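Local coordinates for protein muramidase (Sodiomyces alcalophilus, PDB 6ZM8) that probably cleaves the glycan strands of bacterial peptidoglycan as a fungal lysozyme-type muramidase of glycoside hydrolase family 25, at residues Thr89-Leu94 with Trp131-Thr136; Trp116-Val121 with Ser148-Asn153. All blocks are in the same frame, centred on the assembly; numbering follows the deposited sequence.

Contact 1: residues Thr89-Leu94 with Trp131-Thr136; sequences TLPGAL and WPVIYT
Ala93 lies beside Val133 where strands 93-95 and 133-136 run parallel. They are the two strands of a beta-alpha-beta unit, joined by helix 110-128 in a beta-alpha-beta crossover, in the TIM-barrel-like sheet of a GH25 enzyme. Three backbone hydrogen bonds join the strands. Val133 N donates a hydrogen bond to Gly92 O at 2.9 Å, with an N-H...O angle of 138°, the most bent of the three. Val133 O accepts from Leu94 N at 2.8 Å and 168°. Leu94 O then takes Tyr135 N. Leu94 therefore uses both its N and its O on this neighbour. Ala93 makes its backbone bonds to Ala58 and His60 on the other side, and Ile134 pairs with Pro156 and Trp158, so each strand also serves the next one in the sheet. Gly92 N donates to Tyr124 OH of the crossover helix, and Pro91 O is hydrogen-bonded to Tyr28 OH. The ring of Tyr135 leads away from this contact, and its OH is bonded to Gln180 OE1.

Side chains add two apolar touches. Ala93 CB meets Val133 CB at 3.9 Å. Val133 CG2 stands anti to the carbonyl carbon, beside the backbone N, and touches Pro91 CG. Val133 O, which accepts from Leu94 N, also takes a CA-H...O contact from Ala93 CA at 3.3 Å.

Contact 2: residues Trp116-Val121 with Ser148-Asn153; sequences WIEDFV and SNRFAN
Arg150 and Phe151 reach from the loop between helix 138-145 and strand 157-160 to one side of helix 110-128. The loop segment opens at Ser148 with an ST turn: Ser148 OG accepts from Arg150 N at 3.1 Å. A type I beta turn follows from Asn149 to Ala152, and its central residues, Arg150 and Phe151, both point toward the helix.

The Arg150 chain is bent at chi3 (3°), which holds NE nearly eclipsed with CB. Its NH2 forms a salt bridge with Glu118 OE1 at 2.8 Å. The carboxylate and guanidinium planes are 86° apart, so the two groups do not lie flat against each other, and a single oxygen meets a single nitrogen. The other carboxylate oxygen, Glu118 OE2, forms a salt bridge with Arg154 NH1. Two positive groups thus share this carboxylate and would be expected to keep it ionised.

Phe151 comes next and has the largest share of the buried surface. Arg150 CB lies over the centre of one face of its ring. Ile117 CG2 sits over the opposite face, offset toward the rim, in a CH-pi contact 3.7 Å from the ring centroid. Glu118 CB is at the ring edge, in plane. In one of two Val121 conformers, CG2 of that residue comes near Phe151 CD1.

Around this pairing, Val114 of helix 110-128 touches both Arg150 and Phe151. Trp141 of helix 138-145 packs on Ile117 and Phe151, and strand 133-136 is a further neighbour of the loop.

In the fold
The two contacts share helix 110-128, which links the strands of contact 1 and supplies segment 116-121 of contact 2. Along the chain their segments alternate. Their centres are about 12 Å apart. Contact 1 is near the middle of the chain, about 4 Å from its centre, and contact 2 is farther out, at about 14 Å. Side chains join them directly. Ile134 CD1 packs on Phe151 CB at 3.6 Å. Leu94 CD1 meets Phe120 CE2 at 3.8 Å. These touches bring the strands, the helix and the loop into direct apolar contact. In TIM-barrel enzymes the active site lies at the C-terminal ends of the strands, so contact 1 probably leads toward it.

Contact 1: residues Thr89-Leu94 with Trp131-Thr136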
ATOM      1  N   THR A  89       4.787  12.705   1.501  1.00  6.06           N
ATOM      2  CA  THR A  89       3.677  11.834   1.868  1.00  5.72           C
ATOM      3  C   THR A  89       3.199  11.096   0.642  1.00  5.33           C
ATOM      4  O   THR A  89       2.693  11.687  -0.321  1.00  5.97           O
ATOM      5  CB  THR A  89       2.521  12.612   2.516  1.00  6.75           C
ATOM      6  OG1 THR A  89       3.013  13.482   3.536  1.00  7.63           O
ATOM      7  CG2 THR A  89       1.548  11.648   3.155  1.00  7.28           C
ATOM      8  N   LEU A  90       3.379   9.773   0.646  1.00  5.23           N
ATOM      9  CA  LEU A  90       2.850   8.959  -0.429  1.00  5.18           C
ATOM     10  C   LEU A  90       1.332   8.846  -0.289  1.00  4.91           C
ATOM     11  O   LEU A  90       0.788   8.876   0.827  1.00  5.45           O
ATOM     12  CB  LEU A  90       3.465   7.551  -0.367  1.00  5.33           C
ATOM     13  CG  LEU A  90       4.974   7.532  -0.656  1.00  6.32           C
ATOM     14  CD1 LEU A  90       5.565   6.171  -0.325  1.00  7.83           C
ATOM     15  CD2 LEU A  90       5.272   7.929  -2.081  1.00  7.85           C
ATOM     16  N   PRO A  91       0.616   8.652  -1.400  1.00  4.99           N
ATOM     17  CA  PRO A  91      -0.790   8.297  -1.285  1.00  5.17           C
ATOM     18  C   PRO A  91      -0.908   6.989  -0.495  1.00  4.85           C
ATOM     19  O   PRO A  91      -0.074   6.093  -0.608  1.00  5.24           O
ATOM     20  CB  PRO A  91      -1.235   8.126  -2.737  1.00  5.98           C
ATOM     21  CG  PRO A  91       0.059   7.707  -3.450  1.00  6.41           C
ATOM     22  CD  PRO A  91       1.135   8.516  -2.783  1.00  5.62           C
ATOM     23  N   GLY A  92      -1.979   6.878   0.289  1.00  4.82           N
ATOM     24  CA  GLY A  92      -2.203   5.655   1.039  1.00  4.83           C
ATOM     25  C   GLY A  92      -2.365   4.463   0.092  1.00  4.62           C
ATOM     26  O   GLY A  92      -2.825   4.603  -1.057  1.00  5.13           O
ATOM     27  N   ALA A  93      -2.031   3.286   0.620  1.00  4.60           N
ATOM     28  CA  ALA A  93      -2.148   2.048  -0.134  1.00  4.57           C
ATOM     29  C   ALA A  93      -3.234   1.153   0.444  1.00  4.35           C
ATOM     30  O   ALA A  93      -3.355   0.964   1.670  1.00  5.18           O
ATOM     31  CB  ALA A  93      -0.831   1.281  -0.138  1.00  5.00           C
ATOM     32  N   LEU A  94      -4.016   0.564  -0.473  1.00  4.59           N
ATOM     33  CA  LEU A  94      -5.002  -0.462  -0.172  1.00  4.69           C
ATOM     34  C   LEU A  94      -4.309  -1.824  -0.325  1.00  4.55           C
ATOM     35  O   LEU A  94      -3.956  -2.211  -1.443  1.00  5.01           O
ATOM     36  CB  LEU A  94      -6.166  -0.353  -1.144  1.00  5.01           C
ATOM     37  CG  LEU A  94      -7.231  -1.438  -0.982  1.00  5.49           C
ATOM     38  CD1 LEU A  94      -7.921  -1.354   0.378  1.00  5.94           C
ATOM     39  CD2 LEU A  94      -8.250  -1.338  -2.101  1.00  6.64           C
ATOM     40  N   TRP A 131      -5.791   9.234  -5.575  1.00  5.48           N
ATOM     41  CA  TRP A 131      -6.090   7.834  -5.826  1.00  5.60           C
ATOM     42  C   TRP A 131      -5.095   6.995  -5.009  1.00  5.34           C
ATOM     43  O   TRP A 131      -3.902   7.268  -5.008  1.00  6.08           O
ATOM     44  CB  TRP A 131      -5.961   7.484  -7.311  1.00  6.37           C
ATOM     45  CG  TRP A 131      -6.922   8.252  -8.164  1.00  6.73           C
ATOM     46  CD1 TRP A 131      -6.619   9.253  -9.035  1.00  8.56           C
ATOM     47  CD2 TRP A 131      -8.344   8.137  -8.191  1.00  7.33           C
ATOM     48  NE1 TRP A 131      -7.759   9.760  -9.599  1.00 10.36           N
ATOM     49  CE2 TRP A 131      -8.834   9.096  -9.097  1.00  9.43           C
ATOM     50  CE3 TRP A 131      -9.259   7.336  -7.522  1.00  8.78           C
ATOM     51  CZ2 TRP A 131     -10.198   9.267  -9.345  1.00 12.26           C
ATOM     52  CZ3 TRP A 131     -10.609   7.513  -7.780  1.00 11.53           C
ATOM     53  CH2 TRP A 131     -11.079   8.467  -8.678  1.00 12.89           C
ATOM     54  N   PRO A 132      -5.572   5.969  -4.309  1.00  5.21           N
ATOM     55  CA  PRO A 132      -4.664   5.143  -3.526  1.00  5.12           C
ATOM     56  C   PRO A 132      -3.830   4.244  -4.433  1.00  4.70           C
ATOM     57  O   PRO A 132      -4.213   3.882  -5.548  1.00  5.63           O
ATOM     58  CB  PRO A 132      -5.596   4.341  -2.635  1.00  5.77           C
ATOM     59  CG  PRO A 132      -6.830   4.175  -3.507  1.00  6.58           C
ATOM     60  CD  PRO A 132      -6.957   5.484  -4.264  1.00  5.92           C
ATOM     61  N   VAL A 133      -2.678   3.834  -3.885  1.00  4.57           N
ATOM     62  CA  VAL A 133      -1.936   2.708  -4.429  1.00  4.55           C
ATOM     63  C   VAL A 133      -2.702   1.419  -4.121  1.00  4.52           C
ATOM     64  O   VAL A 133      -3.353   1.322  -3.069  1.00  5.36           O
ATOM     65  CB  VAL A 133      -0.542   2.719  -3.759  1.00  4.76           C
ATOM     66  CG1 VAL A 133       0.252   1.438  -3.983  1.00  5.61           C
ATOM     67  CG2 VAL A 133       0.257   3.923  -4.254  1.00  5.61           C
ATOM     68  N   ILE A 134      -2.635   0.446  -5.030  1.00  4.54           N
ATOM     69  CA  ILE A 134      -3.181  -0.885  -4.767  1.00  4.54           C
ATOM     70  C   ILE A 134      -2.018  -1.859  -4.604  1.00  4.30           C
ATOM     71  O   ILE A 134      -1.214  -2.024  -5.534  1.00  4.80           O
ATOM     72  CB  ILE A 134      -4.130  -1.331  -5.882  1.00  5.01           C
ATOM     73  CG1 ILE A 134      -5.414  -0.511  -5.814  1.00  5.72           C
ATOM     74  CG2 ILE A 134      -4.419  -2.842  -5.796  1.00  5.68           C
ATOM     75  CD1 ILE A 134      -6.370  -0.734  -6.975  1.00  6.47           C
ATOM     76  N   TYR A 135      -1.966  -2.503  -3.428  1.00  4.33           N
ATOM     77  CA  TYR A 135      -1.029  -3.600  -3.155  1.00  4.31           C
ATOM     78  C   TYR A 135      -1.795  -4.910  -3.310  1.00  4.38           C
ATOM     79  O   TYR A 135      -2.831  -5.112  -2.664  1.00  4.74           O
ATOM     80  CB  TYR A 135      -0.466  -3.493  -1.744  1.00  4.70           C
ATOM     81  CG  TYR A 135       0.336  -4.719  -1.317  1.00  5.07           C
ATOM     82  CD1 TYR A 135      -0.298  -5.834  -0.768  1.00  5.99           C
ATOM     83  CD2 TYR A 135       1.715  -4.760  -1.445  1.00  5.18           C
ATOM     84  CE1 TYR A 135       0.414  -6.938  -0.362  1.00  6.67           C
ATOM     85  CE2 TYR A 135       2.459  -5.852  -1.009  1.00  5.33           C
ATOM     86  CZ  TYR A 135       1.801  -6.958  -0.456  1.00  5.91           C
ATOM     87  OH  TYR A 135       2.476  -8.047   0.017  1.00  6.90           O
ATOM     88  N   THR A 136      -1.266  -5.787  -4.151  1.00  4.31           N
ATOM     89  CA  THR A 136      -1.889  -7.090  -4.348  1.00  4.46           C
ATOM     90  C   THR A 136      -0.848  -8.040  -4.956  1.00  4.44           C
ATOM     91  O   THR A 136       0.325  -7.702  -5.113  1.00  4.87           O
ATOM     92  CB  THR A 136      -3.163  -6.944  -5.225  1.00  4.61           C
ATOM     93  OG1 THR A 136      -3.964  -8.123  -5.095  1.00  5.03           O
ATOM     94  CG2 THR A 136      -2.867  -6.666  -6.680  1.00  4.99           C
TER

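Contact 2: residues Trp116-Val121 with Ser148-Asn153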
ATOM      1  N   TRP A 116     -16.412  -3.303  -4.504  1.00  5.58           N
ATOM      2  CA  TRP A 116     -15.916  -2.951  -3.182  1.00  5.54           C
ATOM      3  C   TRP A 116     -14.656  -2.090  -3.303  1.00  5.55           C
ATOM      4  O   TRP A 116     -14.509  -1.058  -2.656  1.00  5.76           O
ATOM      5  CB  TRP A 116     -15.646  -4.246  -2.383  1.00  5.84           C
ATOM      6  CG  TRP A 116     -15.322  -4.011  -0.954  1.00  5.77           C
ATOM      7  CD1 TRP A 116     -16.214  -4.112   0.074  1.00  6.71           C
ATOM      8  CD2 TRP A 116     -14.074  -3.587  -0.382  1.00  5.91           C
ATOM      9  NE1 TRP A 116     -15.593  -3.777   1.265  1.00  7.33           N
ATOM     10  CE2 TRP A 116     -14.301  -3.446   1.013  1.00  6.60           C
ATOM     11  CE3 TRP A 116     -12.791  -3.333  -0.871  1.00  6.29           C
ATOM     12  CZ2 TRP A 116     -13.299  -3.035   1.891  1.00  7.50           C
ATOM     13  CZ3 TRP A 116     -11.790  -2.914  -0.005  1.00  7.04           C
ATOM     14  CH2 TRP A 116     -12.062  -2.756   1.361  1.00  7.38           C
ATOM     15  N   ILE A 117     -13.731  -2.559  -4.143  1.00  5.49           N
ATOM     16  CA  ILE A 117     -12.478  -1.813  -4.375  1.00  5.56           C
ATOM     17  C   ILE A 117     -12.805  -0.433  -4.955  1.00  5.63           C
ATOM     18  O   ILE A 117     -12.219   0.562  -4.534  1.00  5.91           O
ATOM     19  CB  ILE A 117     -11.531  -2.629  -5.262  1.00  5.51           C
ATOM     20  CG1 ILE A 117     -11.135  -3.941  -4.562  1.00  5.83           C
ATOM     21  CG2 ILE A 117     -10.297  -1.801  -5.622  1.00  6.14           C
ATOM     22  CD1 ILE A 117     -10.519  -4.967  -5.505  1.00  6.42           C
ATOM     23  N   GLU A 118     -13.725  -0.376  -5.936  1.00  5.77           N
ATOM     24  CA  GLU A 118     -14.123   0.914  -6.500  1.00  6.23           C
ATOM     25  C   GLU A 118     -14.634   1.848  -5.414  1.00  6.12           C
ATOM     26  O   GLU A 118     -14.330   3.048  -5.398  1.00  6.63           O
ATOM     27  CB  GLU A 118     -15.173   0.678  -7.580  1.00  6.74           C
ATOM     28  CG  GLU A 118     -15.641   1.974  -8.257  1.00  7.33           C
ATOM     29  CD  GLU A 118     -14.550   2.650  -9.050  1.00  8.82           C
ATOM     30  OE1 GLU A 118     -14.051   2.053 -10.016  1.00  9.38           O
ATOM     31  OE2 GLU A 118     -14.110   3.728  -8.641  1.00 16.64           O
ATOM     32  N   ASP A 119     -15.459   1.320  -4.503  1.00  6.14           N
ATOM     33  CA  ASP A 119     -15.996   2.147  -3.432  1.00  6.35           C
ATOM     34  C   ASP A 119     -14.857   2.672  -2.538  1.00  5.95           C
ATOM     35  O   ASP A 119     -14.840   3.850  -2.155  1.00  6.56           O
ATOM     36  CB  ASP A 119     -17.024   1.332  -2.641  1.00  6.80           C
ATOM     37  CG  ASP A 119     -17.925   2.140  -1.743  1.00  7.62           C
ATOM     38  OD1 ASP A 119     -18.155   3.314  -2.003  1.00  9.79           O
ATOM     39  OD2 ASP A 119     -18.446   1.508  -0.772  1.00  7.84           O
ATOM     40  N   PHE A 120     -13.903   1.812  -2.207  1.00  5.59           N
ATOM     41  CA  PHE A 120     -12.755   2.267  -1.410  1.00  5.44           C
ATOM     42  C   PHE A 120     -11.977   3.361  -2.150  1.00  5.33           C
ATOM     43  O   PHE A 120     -11.660   4.414  -1.577  1.00  5.72           O
ATOM     44  CB  PHE A 120     -11.844   1.072  -1.074  1.00  5.36           C
ATOM     45  CG  PHE A 120     -10.705   1.465  -0.162  1.00  5.56           C
ATOM     46  CD1 PHE A 120      -9.566   2.103  -0.650  1.00  5.82           C
ATOM     47  CD2 PHE A 120     -10.781   1.197   1.202  1.00  6.16           C
ATOM     48  CE1 PHE A 120      -8.546   2.500   0.212  1.00  6.53           C
ATOM     49  CE2 PHE A 120      -9.744   1.570   2.061  1.00  7.04           C
ATOM     50  CZ  PHE A 120      -8.636   2.227   1.564  1.00  7.06           C
ATOM     51  N   VAL A 121     -11.607   3.102  -3.399  0.50  5.39           N
ATOM     52  CA  VAL A 121     -10.680   4.056  -4.033  0.50  5.56           C
ATOM     53  C   VAL A 121     -11.400   5.373  -4.380  0.50  5.79           C
ATOM     54  O   VAL A 121     -10.775   6.419  -4.343  0.50  5.56           O
ATOM     55  CB  VAL A 121      -9.949   3.455  -5.253  0.50  5.67           C
ATOM     56  CG1 VAL A 121      -9.272   2.132  -4.896  0.50  5.75           C
ATOM     57  CG2 VAL A 121     -10.847   3.260  -6.447  0.50  6.26           C
ATOM     58  N   SER A 148      -9.282  -7.806 -13.097  1.00  6.15           N
ATOM     59  CA  SER A 148      -9.911  -6.568 -13.559  1.00  6.43           C
ATOM     60  C   SER A 148      -8.880  -5.498 -13.922  1.00  6.02           C
ATOM     61  O   SER A 148      -7.975  -5.219 -13.111  1.00  6.46           O
ATOM     62  CB  SER A 148     -10.781  -6.028 -12.438  1.00  6.99           C
ATOM     63  OG  SER A 148     -11.358  -4.781 -12.808  1.00  7.44           O
ATOM     64  N   ASN A 149      -9.108  -4.819 -15.035  1.00  6.37           N
ATOM     65  CA  ASN A 149      -8.279  -3.675 -15.438  1.00  6.54           C
ATOM     66  C   ASN A 149      -8.849  -2.338 -14.954  1.00  6.98           C
ATOM     67  O   ASN A 149      -8.323  -1.304 -15.352  1.00  8.21           O
ATOM     68  CB  ASN A 149      -8.061  -3.638 -16.935  1.00  7.88           C
ATOM     69  CG  ASN A 149      -9.319  -3.388 -17.704  1.00  9.61           C
ATOM     70  OD1 ASN A 149     -10.359  -3.067 -17.164  1.00 10.15           O
ATOM     71  ND2 ASN A 149      -9.211  -3.521 -19.033  1.00 14.01           N
ATOM     72  N   ARG A 150      -9.866  -2.343 -14.100  1.00  6.78           N
ATOM     73  CA  ARG A 150     -10.649  -1.131 -13.837  1.00  7.89           C
ATOM     74  C   ARG A 150      -9.900  -0.044 -13.103  1.00  6.56           C
ATOM     75  O   ARG A 150     -10.334   1.101 -13.146  1.00  7.46           O
ATOM     76  CB  ARG A 150     -11.954  -1.491 -13.141  1.00 11.28           C
ATOM     77  CG  ARG A 150     -12.861  -2.106 -14.244  1.00 16.42           C
ATOM     78  CD  ARG A 150     -14.342  -2.131 -14.018  1.00 20.96           C
ATOM     79  NE  ARG A 150     -14.639  -1.470 -12.754  1.00 36.69           N
ATOM     80  CZ  ARG A 150     -15.482  -0.481 -12.504  1.00 35.94           C
ATOM     81  NH1 ARG A 150     -16.241   0.083 -13.454  1.00 41.27           N
ATOM     82  NH2 ARG A 150     -15.503  -0.053 -11.249  1.00 25.44           N
ATOM     83  N   PHE A 151      -8.830  -0.383 -12.394  1.00  6.33           N
ATOM     84  CA  PHE A 151      -8.159   0.575 -11.502  1.00  6.21           C
ATOM     85  C   PHE A 151      -6.813   1.026 -12.048  1.00  6.22           C
ATOM     86  O   PHE A 151      -6.233   1.953 -11.464  1.00  7.16           O
ATOM     87  CB  PHE A 151      -7.979  -0.035 -10.110  1.00  6.35           C
ATOM     88  CG  PHE A 151      -9.303  -0.521  -9.595  1.00  6.23           C
ATOM     89  CD1 PHE A 151     -10.298   0.371  -9.219  1.00  7.29           C
ATOM     90  CD2 PHE A 151      -9.581  -1.865  -9.552  1.00  7.73           C
ATOM     91  CE1 PHE A 151     -11.568  -0.085  -8.887  1.00  8.15           C
ATOM     92  CE2 PHE A 151     -10.863  -2.314  -9.210  1.00  8.63           C
ATOM     93  CZ  PHE A 151     -11.842  -1.425  -8.878  1.00  8.49           C
ATOM     94  N   ALA A 152      -6.300   0.428 -13.118  1.00  6.67           N
ATOM     95  CA  ALA A 152      -4.911   0.656 -13.504  1.00  7.64           C
ATOM     96  C   ALA A 152      -4.619   2.090 -13.941  1.00  7.07           C
ATOM     97  O   ALA A 152      -3.510   2.580 -13.722  1.00  8.96           O
ATOM     98  CB  ALA A 152      -4.508  -0.303 -14.598  1.00  9.49           C
ATOM     99  N   ASN A 153      -5.610   2.790 -14.493  0.50  6.64           N
ATOM    100  CA  ASN A 153      -5.406   4.172 -14.977  0.50  7.06           C
ATOM    101  C   ASN A 153      -5.632   5.231 -13.881  0.50  7.75           C
ATOM    102  O   ASN A 153      -5.621   6.438 -14.130  0.50  9.88           O
ATOM    103  CB  ASN A 153      -6.384   4.450 -16.112  0.50  6.48           C
ATOM    104  CG  ASN A 153      -6.200   5.816 -16.710  0.50  5.51           C
ATOM    105  OD1 ASN A 153      -5.113   6.184 -17.170  0.50  5.38           O
ATOM    106  ND2 ASN A 153      -7.271   6.571 -16.741  0.50  6.08           N
TER